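Local coordinates for protein UDP-L-Rhamnose Synthase (Acanthamoeba polyphaga mimivirus, PDB 7JID) that binds NADP and UDP-rhamnose and, as a UDP-L-rhamnose synthase, probably carries out the NADPH-dependent last steps in making this nucleotide sugar, at residues L7-K12 / V31-R36; A42-I47 / C97-I102; R54-I59 / H103-G108; G89-A94 / D147-F152. All coordinates share one frame; numbering follows the deposited sequence.

How the contacts relate
Contacts 1 and 3 pair strands of the six-stranded parallel sheet, from its edge inward; contacts 2 and 4 pair helices that lie against it. Contacts 1 and 3 have centres about 10 Å apart and are stitched together by Leu7 N to Arg54 O, 2.8 Å. Both touch NADP at the ends of their strands. Contact 2 sits about 13 Å from contact 1, centre to centre. There Glu46 reaches back to Ser35, with OE1 2.7 Å from OG. Contacts 2 and 4 share helix 79-99. Contact 4 meets contact 3 where Met150 CE lies 3.8 Å from Tyr106 CG. The side chain of Leu107 in contact 3 is about 8 Å from the bound UDP-rhamnose.

Contact 1 of 4, residues L7-K12 / V31-R36. With NAP (NADP nicotinamide-adenine-dinucleotide phosphate), chain D.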
# COMPACT_ATOMS: atom_id res chain seq x y z
N LEU A 7 -4.54 -24.89 -1.48
CA LEU A 7 -4.60 -23.97 -2.63
C LEU A 7 -3.37 -23.05 -2.57
O LEU A 7 -3.26 -22.35 -1.57
CB LEU A 7 -5.89 -23.16 -2.57
CG LEU A 7 -6.05 -22.11 -3.66
CD1 LEU A 7 -6.04 -22.77 -5.04
CD2 LEU A 7 -7.30 -21.31 -3.46
N ILE A 8 -2.55 -23.10 -3.60
CA ILE A 8 -1.24 -22.39 -3.61
C ILE A 8 -1.28 -21.28 -4.66
O ILE A 8 -1.33 -21.58 -5.87
CB ILE A 8 -0.07 -23.37 -3.86
CG1 ILE A 8 -0.10 -24.60 -2.94
CG2 ILE A 8 1.26 -22.62 -3.78
CD1 ILE A 8 -0.17 -24.27 -1.46
N PHE A 9 -1.11 -20.06 -4.19
CA PHE A 9 -0.87 -18.86 -5.03
C PHE A 9 0.64 -18.70 -5.19
O PHE A 9 1.34 -18.84 -4.18
CB PHE A 9 -1.47 -17.63 -4.37
CG PHE A 9 -2.97 -17.57 -4.48
CD1 PHE A 9 -3.59 -16.87 -5.49
CD2 PHE A 9 -3.75 -18.24 -3.55
CE1 PHE A 9 -4.97 -16.86 -5.60
CE2 PHE A 9 -5.13 -18.22 -3.65
CZ PHE A 9 -5.75 -17.52 -4.67
N GLY A 10 1.12 -18.50 -6.41
CA GLY A 10 2.56 -18.47 -6.70
C GLY A 10 3.13 -19.87 -6.87
O GLY A 10 4.36 -20.08 -6.70
N ASN A 11 2.28 -20.86 -7.19
CA ASN A 11 2.79 -22.26 -7.21
C ASN A 11 3.75 -22.51 -8.38
O ASN A 11 4.43 -23.53 -8.33
CB ASN A 11 1.65 -23.27 -7.19
CG ASN A 11 1.02 -23.40 -8.54
OD1 ASN A 11 1.07 -24.47 -9.16
ND2 ASN A 11 0.41 -22.31 -8.98
N LYS A 12 3.85 -21.63 -9.38
CA LYS A 12 4.82 -21.73 -10.50
C LYS A 12 6.09 -20.96 -10.16
O LYS A 12 7.04 -21.00 -10.93
CB LYS A 12 4.24 -21.15 -11.79
CG LYS A 12 2.96 -21.81 -12.25
CD LYS A 12 3.02 -23.31 -12.25
CE LYS A 12 2.59 -23.92 -13.56
NZ LYS A 12 3.66 -23.81 -14.58
N VAL A 31 -3.51 -27.73 -5.13
CA VAL A 31 -4.24 -27.03 -6.23
C VAL A 31 -3.49 -25.72 -6.50
O VAL A 31 -3.42 -24.91 -5.57
CB VAL A 31 -5.71 -26.77 -5.86
CG1 VAL A 31 -6.50 -26.12 -6.99
CG2 VAL A 31 -6.43 -28.02 -5.37
N GLY A 32 -2.88 -25.59 -7.68
CA GLY A 32 -2.33 -24.30 -8.12
C GLY A 32 -3.45 -23.32 -8.39
O GLY A 32 -4.31 -23.64 -9.22
N ALA A 33 -3.48 -22.17 -7.73
CA ALA A 33 -4.53 -21.14 -7.93
C ALA A 33 -4.48 -20.65 -9.37
O ALA A 33 -3.40 -20.32 -9.91
CB ALA A 33 -4.37 -20.00 -6.94
N GLN A 34 -5.65 -20.60 -10.01
CA GLN A 34 -5.80 -19.99 -11.35
C GLN A 34 -6.06 -18.48 -11.24
O GLN A 34 -5.80 -17.78 -12.24
CB GLN A 34 -6.91 -20.69 -12.12
CG GLN A 34 -6.58 -22.16 -12.35
CD GLN A 34 -5.25 -22.33 -13.03
OE1 GLN A 34 -4.28 -22.87 -12.46
NE2 GLN A 34 -5.16 -21.84 -14.26
N SER A 35 -6.55 -17.98 -10.10
CA SER A 35 -6.91 -16.54 -9.96
C SER A 35 -5.65 -15.73 -9.63
O SER A 35 -4.74 -16.29 -9.01
CB SER A 35 -8.01 -16.32 -8.96
OG SER A 35 -7.60 -16.66 -7.65
N ARG A 36 -5.61 -14.49 -10.10
CA ARG A 36 -4.60 -13.48 -9.68
C ARG A 36 -5.04 -12.96 -8.31
O ARG A 36 -6.23 -12.71 -8.10
CB ARG A 36 -4.46 -12.39 -10.74
CG ARG A 36 -4.08 -12.89 -12.13
CD ARG A 36 -2.83 -13.72 -12.10
NE ARG A 36 -1.66 -12.89 -11.77
CZ ARG A 36 -0.42 -13.32 -11.94
NH1 ARG A 36 -0.20 -14.55 -12.38
NH2 ARG A 36 0.60 -12.53 -11.72
PA NAP D . 9.20 -15.81 -7.96
O1A NAP D . 9.94 -17.01 -8.51
O2A NAP D . 9.18 -14.55 -8.76
O5B NAP D . 7.74 -16.38 -7.70
C5B NAP D . 6.65 -15.48 -7.49
C4B NAP D . 5.32 -15.99 -8.04
O4B NAP D . 4.25 -15.15 -7.66
C3B NAP D . 5.40 -16.03 -9.56
O3B NAP D . 4.94 -17.36 -9.88
C2B NAP D . 4.40 -14.95 -9.96
O2B NAP D . 3.68 -15.39 -11.07
C1B NAP D . 3.43 -14.88 -8.78
N9A NAP D . 2.66 -13.66 -8.59
C8A NAP D . 3.13 -12.43 -8.42
N7A NAP D . 2.12 -11.57 -8.23
C5A NAP D . 0.98 -12.28 -8.29
C6A NAP D . -0.38 -11.94 -8.21
N6A NAP D . -0.72 -10.69 -8.01
N1A NAP D . -1.29 -12.97 -8.35
C2A NAP D . -0.86 -14.23 -8.53
N3A NAP D . 0.41 -14.64 -8.64
C4A NAP D . 1.35 -13.66 -8.50
O3 NAP D . 9.66 -15.34 -6.49
PN NAP D . 10.00 -16.28 -5.21
O1N NAP D . 11.42 -15.84 -4.92
O2N NAP D . 9.53 -17.67 -5.28
O5D NAP D . 9.18 -15.51 -4.10
C5D NAP D . 7.88 -15.74 -3.58
C4D NAP D . 7.41 -14.44 -2.87
O4D NAP D . 7.17 -14.74 -1.53
C3D NAP D . 8.55 -13.44 -2.88
O3D NAP D . 8.12 -12.09 -2.45
C2D NAP D . 9.42 -14.29 -1.94
O2D NAP D . 10.55 -13.69 -1.29
C1D NAP D . 8.45 -14.76 -0.89
P2B NAP D . 3.67 -14.57 -12.43
O1X NAP D . 4.93 -14.81 -13.14
O2X NAP D . 2.51 -15.34 -13.09
O3X NAP D . 3.39 -13.08 -12.24
O HOH W 1 -1.00 -21.40 -10.85
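The first beta-alpha-beta unit of the Rossmann domain joins Leu7 to Val31 and Ile8 to Gly32. Strands 5-9 and 29-32 run parallel here. Ile8 uses both of its backbone polar atoms on the partner strand. Its N donates to Val31 O at 2.8 Å, and its O accepts from Ala33 N at 2.9 Å. The second bond is straight at hydrogen, 176°, but the donor stands above the carbonyl plane. The pair is tied further by a CA-H...O contact from Leu7 to Val31 O.

Ala33 carries the apolar side of the contact. Its CB stands over the centre of the Phe9 ring, 3.4 Å from the centroid, in a CH-pi contact only 9° off the ring normal. Ser35 OG comes to the edge of the same ring, 3.3 Å from Phe9 CE1, and is hydrogen-bonded to Glu46 on helix 40-50. Leu7 has CG anti to the backbone N (chi1 177°). Its CD1 lies against Ala33 CB at 3.8 Å and also meets Val31 CG1. On the other side, the amide of Asn11 rests on the backbone of Gly32, with CG 3.5 Å from CA.

Past the strand, Arg36 turns to the cofactor. One face of its guanidinium lies on the adenine, with NAP C2A over its centre. NH1 and NH2 each donate to a different oxygen of the 2'-phosphate, NH2 to O3X at 2.9 Å. An arginine that stacks on adenine and grips this phosphate just beyond the second strand is typical of NADP-preferring Rossmann folds.

Contact 2 of 4, residues A42-I47 / C97-I102; sequences AVEREI and CQKYNI
The Tyr100 ring has Ile47 CG2 over one face, 4.0 Å from CG. At its edge, close to the ring plane, comes the carboxylate of Glu44. The carboxylate plane is turned 83° from the ring plane, so the two flat groups stand nearly upright to each other.

A single oxygen does the polar work. Glu44 OE2 accepts from Tyr100 OH at 2.7 Å through its anti lone pair. Through its syn lone pair it accepts from Lys99 NZ at 2.8 Å, which makes a salt bridge. Lys99 is fully extended and crosses the Glu44 chain at about a right angle. Glu44 has CG anti to the backbone N (chi1 177°), and the extended chain beyond brings the carboxylate across from helix 40-50. The lysine charge close to OE2 would favour the ionised carboxylate.

Below this polar group lies an apolar layer centred on Ile47, which buries more surface here than any other residue. Its CG2 meets Ile102 CD1 at 3.7 Å, where the two side chains slide past each other in opposite directions. Its CD1 reaches Cys97 SG at 3.9 Å.

Helix 79-99 ends in a Schellman motif, which turns the chain so that Ile102 comes back beside Cys97 and faces Ile47. Asn101 takes positive phi, Ile102 N bonds back to Cys97 O at 2.9 Å, and Asn101 N bonds to Gln98 O.

The contact joins helix 40-50 to the end of helix 79-99. Ile96 of the latter extends the packing onto Glu44 and Ile47, while Cys97 and Ile102 rest on Val55 of strand 54-57.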
# COMPACT_ATOMS: atom_id res chain seq x y z
N ALA A 42 -12.31 -12.88 -8.43
CA ALA A 42 -11.88 -14.20 -8.94
C ALA A 42 -11.34 -15.07 -7.78
O ALA A 42 -11.60 -16.30 -7.74
CB ALA A 42 -10.88 -14.06 -10.05
N VAL A 43 -10.59 -14.45 -6.86
CA VAL A 43 -10.03 -15.18 -5.69
C VAL A 43 -11.19 -15.77 -4.88
O VAL A 43 -11.14 -16.98 -4.51
CB VAL A 43 -9.19 -14.23 -4.81
CG1 VAL A 43 -8.87 -14.89 -3.48
CG2 VAL A 43 -7.94 -13.78 -5.55
N GLU A 44 -12.21 -14.95 -4.59
CA GLU A 44 -13.32 -15.42 -3.73
C GLU A 44 -14.08 -16.52 -4.48
O GLU A 44 -14.45 -17.50 -3.84
CB GLU A 44 -14.25 -14.29 -3.33
CG GLU A 44 -15.41 -14.81 -2.50
CD GLU A 44 -16.13 -13.78 -1.69
OE1 GLU A 44 -15.81 -12.58 -1.83
OE2 GLU A 44 -16.98 -14.18 -0.89
N ARG A 45 -14.29 -16.38 -5.79
CA ARG A 45 -14.95 -17.45 -6.57
C ARG A 45 -14.10 -18.73 -6.47
O ARG A 45 -14.69 -19.82 -6.25
CB ARG A 45 -15.18 -17.03 -8.02
CG ARG A 45 -16.32 -16.03 -8.22
CD ARG A 45 -16.62 -15.87 -9.72
NE ARG A 45 -15.54 -15.30 -10.53
CZ ARG A 45 -15.26 -13.99 -10.64
NH1 ARG A 45 -15.99 -13.09 -9.99
NH2 ARG A 45 -14.26 -13.58 -11.40
N GLU A 46 -12.78 -18.62 -6.61
CA GLU A 46 -11.89 -19.81 -6.62
C GLU A 46 -11.93 -20.48 -5.25
O GLU A 46 -12.04 -21.73 -5.20
CB GLU A 46 -10.46 -19.48 -7.03
CG GLU A 46 -9.59 -20.71 -7.16
CD GLU A 46 -8.32 -20.47 -7.95
OE1 GLU A 46 -7.74 -19.38 -7.81
OE2 GLU A 46 -7.91 -21.35 -8.72
N ILE A 47 -11.83 -19.71 -4.19
CA ILE A 47 -11.81 -20.23 -2.80
C ILE A 47 -13.17 -20.85 -2.47
O ILE A 47 -13.19 -21.93 -1.87
CB ILE A 47 -11.40 -19.13 -1.82
CG1 ILE A 47 -9.89 -18.95 -1.96
CG2 ILE A 47 -11.81 -19.45 -0.41
CD1 ILE A 47 -9.29 -17.85 -1.12
N CYS A 97 -9.57 -15.24 2.83
CA CYS A 97 -9.32 -16.45 3.67
C CYS A 97 -9.99 -16.28 5.03
O CYS A 97 -10.64 -17.25 5.47
CB CYS A 97 -7.84 -16.78 3.77
SG CYS A 97 -7.23 -17.37 2.20
N GLN A 98 -9.91 -15.10 5.64
CA GLN A 98 -10.51 -14.81 6.95
C GLN A 98 -12.02 -15.01 6.85
O GLN A 98 -12.61 -15.67 7.75
CB GLN A 98 -10.17 -13.40 7.38
CG GLN A 98 -10.76 -13.06 8.73
CD GLN A 98 -10.44 -11.65 9.13
OE1 GLN A 98 -10.85 -10.66 8.50
NE2 GLN A 98 -9.77 -11.54 10.26
N LYS A 99 -12.64 -14.46 5.81
CA LYS A 99 -14.11 -14.56 5.68
C LYS A 99 -14.52 -16.03 5.65
O LYS A 99 -15.53 -16.35 6.33
CB LYS A 99 -14.58 -13.84 4.42
CG LYS A 99 -16.01 -14.14 3.99
CD LYS A 99 -16.45 -13.28 2.80
CE LYS A 99 -17.86 -13.56 2.32
NZ LYS A 99 -18.23 -12.70 1.17
N TYR A 100 -13.81 -16.87 4.88
CA TYR A 100 -14.10 -18.32 4.72
C TYR A 100 -13.52 -19.15 5.89
O TYR A 100 -13.67 -20.39 5.86
CB TYR A 100 -13.68 -18.78 3.31
CG TYR A 100 -14.62 -18.30 2.25
CD1 TYR A 100 -15.72 -19.05 1.87
CD2 TYR A 100 -14.48 -17.04 1.68
CE1 TYR A 100 -16.63 -18.59 0.93
CE2 TYR A 100 -15.39 -16.56 0.75
CZ TYR A 100 -16.47 -17.34 0.38
OH TYR A 100 -17.36 -16.86 -0.54
N ASN A 101 -12.87 -18.52 6.87
CA ASN A 101 -12.27 -19.25 8.03
C ASN A 101 -11.29 -20.30 7.52
O ASN A 101 -11.27 -21.44 8.05
CB ASN A 101 -13.35 -19.93 8.90
CG ASN A 101 -14.23 -18.94 9.64
OD1 ASN A 101 -15.45 -18.91 9.43
ND2 ASN A 101 -13.64 -18.15 10.51
N ILE A 102 -10.49 -19.96 6.50
CA ILE A 102 -9.47 -20.89 5.94
C ILE A 102 -8.09 -20.32 6.30
O ILE A 102 -7.84 -19.14 6.03
CB ILE A 102 -9.59 -21.13 4.43
CG1 ILE A 102 -10.97 -21.67 4.03
CG2 ILE A 102 -8.50 -22.08 4.02
CD1 ILE A 102 -11.21 -21.65 2.56

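Contact 3 of 4, residues R54-I59 / H103-G108. With NAP (NADP nicotinamide-adenine-dinucleotide phosphate), chain D.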
# COMPACT_ATOMS: atom_id res chain seq x y z
N ARG A 54 -6.34 -25.34 3.35
CA ARG A 54 -5.22 -24.41 3.60
C ARG A 54 -5.03 -23.59 2.34
O ARG A 54 -5.08 -24.17 1.22
CB ARG A 54 -3.92 -25.16 3.92
CG ARG A 54 -3.91 -26.01 5.18
CD ARG A 54 -4.21 -25.25 6.46
NE ARG A 54 -4.05 -26.17 7.58
CZ ARG A 54 -5.04 -26.95 8.05
NH1 ARG A 54 -6.24 -26.89 7.50
NH2 ARG A 54 -4.80 -27.82 9.03
N VAL A 55 -4.69 -22.32 2.50
CA VAL A 55 -4.22 -21.46 1.38
C VAL A 55 -2.79 -20.99 1.72
O VAL A 55 -2.52 -20.67 2.88
CB VAL A 55 -5.19 -20.29 1.16
CG1 VAL A 55 -4.70 -19.36 0.07
CG2 VAL A 55 -6.59 -20.82 0.83
N MET A 56 -1.95 -20.96 0.71
CA MET A 56 -0.59 -20.37 0.89
C MET A 56 -0.32 -19.37 -0.21
O MET A 56 -0.73 -19.57 -1.35
CB MET A 56 0.51 -21.44 0.92
CG MET A 56 0.19 -22.65 1.80
SD MET A 56 1.59 -23.80 2.01
CE MET A 56 2.41 -22.96 3.36
N SER A 57 0.42 -18.33 0.16
CA SER A 57 0.82 -17.22 -0.72
C SER A 57 2.35 -17.21 -0.86
O SER A 57 3.05 -16.88 0.13
CB SER A 57 0.33 -15.89 -0.22
OG SER A 57 0.77 -14.86 -1.10
N PHE A 58 2.82 -17.49 -2.06
CA PHE A 58 4.25 -17.36 -2.47
C PHE A 58 4.37 -16.36 -3.59
O PHE A 58 5.07 -16.66 -4.56
CB PHE A 58 4.83 -18.73 -2.79
CG PHE A 58 4.66 -19.70 -1.66
CD1 PHE A 58 5.26 -19.48 -0.44
CD2 PHE A 58 3.79 -20.78 -1.78
CE1 PHE A 58 5.07 -20.33 0.63
CE2 PHE A 58 3.63 -21.65 -0.71
CZ PHE A 58 4.23 -21.40 0.50
N ILE A 59 3.66 -15.24 -3.47
CA ILE A 59 3.57 -14.27 -4.58
C ILE A 59 4.39 -13.04 -4.20
O ILE A 59 4.55 -12.69 -3.01
CB ILE A 59 2.14 -13.87 -4.95
CG1 ILE A 59 1.50 -13.01 -3.86
CG2 ILE A 59 1.32 -15.11 -5.31
CD1 ILE A 59 0.10 -12.53 -4.15
N HIS A 103 -7.27 -21.13 6.95
CA HIS A 103 -5.92 -20.69 7.37
C HIS A 103 -5.12 -20.25 6.14
O HIS A 103 -5.07 -20.99 5.15
CB HIS A 103 -5.24 -21.81 8.13
CG HIS A 103 -3.86 -21.48 8.57
ND1 HIS A 103 -2.78 -21.54 7.71
CD2 HIS A 103 -3.41 -21.04 9.75
CE1 HIS A 103 -1.71 -21.13 8.37
NE2 HIS A 103 -2.06 -20.83 9.63
N LEU A 104 -4.45 -19.10 6.23
CA LEU A 104 -3.57 -18.55 5.17
C LEU A 104 -2.15 -18.49 5.72
O LEU A 104 -1.97 -17.91 6.79
CB LEU A 104 -4.04 -17.17 4.77
CG LEU A 104 -3.14 -16.40 3.79
CD1 LEU A 104 -3.06 -17.12 2.46
CD2 LEU A 104 -3.71 -15.01 3.60
N THR A 105 -1.22 -19.02 4.95
CA THR A 105 0.23 -18.76 5.13
C THR A 105 0.63 -17.71 4.09
O THR A 105 0.55 -18.00 2.91
CB THR A 105 1.08 -20.03 5.02
OG1 THR A 105 0.56 -21.02 5.92
CG2 THR A 105 2.52 -19.73 5.33
N TYR A 106 1.12 -16.58 4.58
CA TYR A 106 1.71 -15.51 3.76
C TYR A 106 3.24 -15.55 3.93
O TYR A 106 3.73 -15.31 5.01
CB TYR A 106 1.12 -14.15 4.13
CG TYR A 106 1.93 -12.99 3.63
CD1 TYR A 106 2.04 -12.74 2.26
CD2 TYR A 106 2.55 -12.15 4.52
CE1 TYR A 106 2.82 -11.69 1.80
CE2 TYR A 106 3.33 -11.10 4.08
CZ TYR A 106 3.42 -10.85 2.72
OH TYR A 106 4.21 -9.85 2.21
N LEU A 107 3.96 -15.84 2.85
CA LEU A 107 5.45 -15.77 2.89
C LEU A 107 5.87 -14.33 2.64
O LEU A 107 5.70 -13.85 1.50
CB LEU A 107 6.07 -16.72 1.88
CG LEU A 107 7.56 -16.99 2.13
CD1 LEU A 107 7.84 -17.47 3.54
CD2 LEU A 107 8.08 -18.02 1.14
N GLY A 108 6.22 -13.62 3.72
CA GLY A 108 6.66 -12.22 3.66
C GLY A 108 8.17 -12.12 3.69
O GLY A 108 8.89 -12.95 3.15
PA NAP D . 9.20 -15.81 -7.96
O1A NAP D . 9.94 -17.01 -8.51
O2A NAP D . 9.18 -14.55 -8.76
O5B NAP D . 7.74 -16.38 -7.70
C5B NAP D . 6.65 -15.48 -7.49
C4B NAP D . 5.32 -15.99 -8.04
O4B NAP D . 4.25 -15.15 -7.66
C3B NAP D . 5.40 -16.03 -9.56
O3B NAP D . 4.94 -17.36 -9.88
C2B NAP D . 4.40 -14.95 -9.96
O2B NAP D . 3.68 -15.39 -11.07
C1B NAP D . 3.43 -14.88 -8.78
N9A NAP D . 2.66 -13.66 -8.59
C8A NAP D . 3.13 -12.43 -8.42
N7A NAP D . 2.12 -11.57 -8.23
C5A NAP D . 0.98 -12.28 -8.29
C6A NAP D . -0.38 -11.94 -8.21
N6A NAP D . -0.72 -10.69 -8.01
N1A NAP D . -1.29 -12.97 -8.35
C2A NAP D . -0.86 -14.23 -8.53
N3A NAP D . 0.41 -14.64 -8.64
C4A NAP D . 1.35 -13.66 -8.50
O3 NAP D . 9.66 -15.34 -6.49
PN NAP D . 10.00 -16.28 -5.21
O1N NAP D . 11.42 -15.84 -4.92
O2N NAP D . 9.53 -17.67 -5.28
O5D NAP D . 9.18 -15.51 -4.10
C5D NAP D . 7.88 -15.74 -3.58
C4D NAP D . 7.41 -14.44 -2.87
O4D NAP D . 7.17 -14.74 -1.53
C3D NAP D . 8.55 -13.44 -2.88
O3D NAP D . 8.12 -12.09 -2.45
C2D NAP D . 9.42 -14.29 -1.94
O2D NAP D . 10.55 -13.69 -1.29
C1D NAP D . 8.45 -14.76 -0.89
P2B NAP D . 3.67 -14.57 -12.43
O1X NAP D . 4.93 -14.81 -13.14
O2X NAP D . 2.51 -15.34 -13.09
O3X NAP D . 3.39 -13.08 -12.24
O HOH W 2 -1.77 -22.30 5.17
O HOH W 3 3.46 -13.99 -0.67
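Val55 O is gripped from the partner strand and by a water. Thr105 N donates to it at 2.9 Å, tilted 16° from the carbonyl plane. Water 2 donates at the same length and is hydrogen-bonded to His103 ND1 and Thr105 OG1, each at 2.8 Å. His103 NE2 is hydrogen-bonded to Thr210 O. Leu104 CA adds a CA-H...O contact to Val55 O.

The rest of the parallel ladder follows. Val55 N donates to His103 O, Ser57 N to Thr105 O at 2.8 Å, and Leu107 N to Ser57 O.

The side chains alternate between two faces. On one, Val55 CG1 meets Leu104 CD1 at 3.7 Å. On the other, Met56 and Thr105 lie side by side and point the same way. The Met56 chain bends at its last torsion (chi3 85°), which puts CE 3.6 Å from Thr105 CB.

At the carboxyl ends, Leu107 CD2 comes to the edge of the Phe58 ring, 3.5 Å from CD1. Here the strands line the cofactor pocket, as Rossmann strands do. Ile59 CG2 lies 3.5 Å from NAP N3A of the adenine, and Leu107 CG approaches the nicotinamide ribose.

Tyr106 OH is hydrogen-bonded to Lys143. Strand 5-9 flanks 54-57, and strand 157-162 flanks 103-109. Helix 195-207 covers Met56 and Thr105, while helix 79-99 covers Ser57 and Leu104.

Contact 4 of 4, residues G89-A94 / D147-F152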
# COMPACT_ATOMS: atom_id res chain seq x y z
N GLY A 89 -2.52 -7.77 -3.46
CA GLY A 89 -2.82 -9.20 -3.64
C GLY A 89 -2.80 -9.93 -2.29
O GLY A 89 -3.77 -10.61 -1.93
N PRO A 90 -1.71 -9.83 -1.51
CA PRO A 90 -1.67 -10.48 -0.19
C PRO A 90 -2.82 -10.04 0.73
O PRO A 90 -3.34 -10.89 1.42
CB PRO A 90 -0.28 -10.02 0.34
CG PRO A 90 0.56 -9.94 -0.92
CD PRO A 90 -0.39 -9.26 -1.91
N LEU A 91 -3.22 -8.78 0.73
CA LEU A 91 -4.31 -8.31 1.59
C LEU A 91 -5.62 -8.95 1.11
O LEU A 91 -6.46 -9.28 1.99
CB LEU A 91 -4.37 -6.79 1.59
CG LEU A 91 -3.73 -6.11 2.79
CD1 LEU A 91 -4.54 -6.33 4.06
CD2 LEU A 91 -2.30 -6.58 2.99
N CYS A 92 -5.84 -9.08 -0.20
CA CYS A 92 -7.06 -9.71 -0.77
C CYS A 92 -7.16 -11.15 -0.25
O CYS A 92 -8.25 -11.58 0.28
CB CYS A 92 -7.01 -9.72 -2.29
SG CYS A 92 -7.33 -8.09 -3.00
N LEU A 93 -6.04 -11.88 -0.29
CA LEU A 93 -5.98 -13.25 0.26
C LEU A 93 -6.29 -13.25 1.75
O LEU A 93 -7.11 -14.11 2.20
CB LEU A 93 -4.61 -13.85 -0.04
CG LEU A 93 -4.21 -14.01 -1.50
CD1 LEU A 93 -2.88 -14.71 -1.55
CD2 LEU A 93 -5.23 -14.83 -2.28
N ALA A 94 -5.74 -12.31 2.53
CA ALA A 94 -6.04 -12.22 3.98
C ALA A 94 -7.54 -12.01 4.19
O ALA A 94 -8.17 -12.79 4.97
CB ALA A 94 -5.27 -11.14 4.66
N ASP A 147 3.61 -6.04 6.00
CA ASP A 147 3.91 -6.78 7.23
C ASP A 147 3.07 -6.19 8.37
O ASP A 147 2.50 -6.96 9.13
CB ASP A 147 5.39 -6.68 7.58
CG ASP A 147 5.72 -7.46 8.83
OD1 ASP A 147 6.08 -8.63 8.69
OD2 ASP A 147 5.75 -6.84 9.92
N ARG A 148 3.00 -4.87 8.46
CA ARG A 148 2.18 -4.23 9.51
C ARG A 148 0.72 -4.64 9.29
O ARG A 148 0.03 -4.96 10.27
CB ARG A 148 2.37 -2.73 9.42
CG ARG A 148 3.79 -2.31 9.73
CD ARG A 148 3.97 -0.82 9.69
NE ARG A 148 3.36 -0.21 10.87
CZ ARG A 148 3.40 1.08 11.10
NH1 ARG A 148 4.00 1.89 10.25
NH2 ARG A 148 2.83 1.58 12.19
N LEU A 149 0.24 -4.58 8.05
CA LEU A 149 -1.19 -4.85 7.77
C LEU A 149 -1.52 -6.29 8.16
O LEU A 149 -2.64 -6.56 8.67
CB LEU A 149 -1.52 -4.57 6.30
CG LEU A 149 -1.56 -3.08 5.97
CD1 LEU A 149 -1.47 -2.86 4.47
CD2 LEU A 149 -2.83 -2.46 6.52
N MET A 150 -0.55 -7.19 8.05
CA MET A 150 -0.80 -8.62 8.39
C MET A 150 -1.04 -8.79 9.90
O MET A 150 -1.71 -9.77 10.27
CB MET A 150 0.31 -9.54 7.92
CG MET A 150 0.36 -9.69 6.42
SD MET A 150 -1.15 -10.48 5.74
CE MET A 150 -0.78 -10.37 3.99
N HIS A 151 -0.58 -7.85 10.71
CA HIS A 151 -0.76 -7.92 12.18
C HIS A 151 -2.24 -7.71 12.51
O HIS A 151 -2.65 -8.12 13.61
CB HIS A 151 0.16 -6.92 12.88
CG HIS A 151 1.58 -7.37 12.98
ND1 HIS A 151 2.47 -7.37 11.87
CD2 HIS A 151 2.32 -7.79 14.04
CE1 HIS A 151 3.65 -7.82 12.27
NE2 HIS A 151 3.60 -7.99 13.62
N PHE A 152 -3.03 -7.10 11.62
CA PHE A 152 -4.50 -7.00 11.79
C PHE A 152 -5.20 -8.34 11.55
O PHE A 152 -6.43 -8.42 11.83
CB PHE A 152 -5.09 -5.94 10.85
CG PHE A 152 -4.74 -4.55 11.27
CD1 PHE A 152 -5.36 -3.97 12.35
CD2 PHE A 152 -3.81 -3.81 10.57
CE1 PHE A 152 -5.03 -2.68 12.74
CE2 PHE A 152 -3.49 -2.51 10.95
CZ PHE A 152 -4.08 -1.96 12.07
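Met150, Leu91 and Leu149 bury most of the surface between helices 79-99 and 138-150, which pack side by side on one face of the Rossmann sheet. No hydrogen bond crosses between the segments, and the contact is wholly buried.

Met150 gives the most. Its chain bends at the second torsion (chi2 -64°) and then runs straight out to CE (chi3 176°). The methyl ends beside Pro90, 3.7 Å from CB and equally close to the backbone O. That oxygen already accepts Ala94 N within its own helix. Further back, Met150 SD lies 4.3 Å from Ala94 CB. The helix is kinked at Pro90, whose N has no bond to the turn before.

Leu91 meets both Leu149 and Met150. Its CD2 lies 4.0 Å from Leu149 CB and 4.1 Å from Leu149 CD1. The same methyl touches Met150 CE at 4.2 Å. The two leucine side chains cross at about a right angle.

Toward the sheet, Pro90 and Met150 both rest on Tyr106, and Ala94 and Met150 on Val157. On another side the second subunit covers the helices. Leu149 packs on Tyr88 of the second subunit, and the Phe152 ring stacks on Phe95 of that subunit. This is consistent with the helical dimer interface common among short-chain dehydrogenase/reductase relatives.

Near its end, helix 138-150 is tied by a side chain: His151 ND1 donates to Asp147 O at 2.8 Å, in the plane of the imidazole ring but above the carbonyl plane.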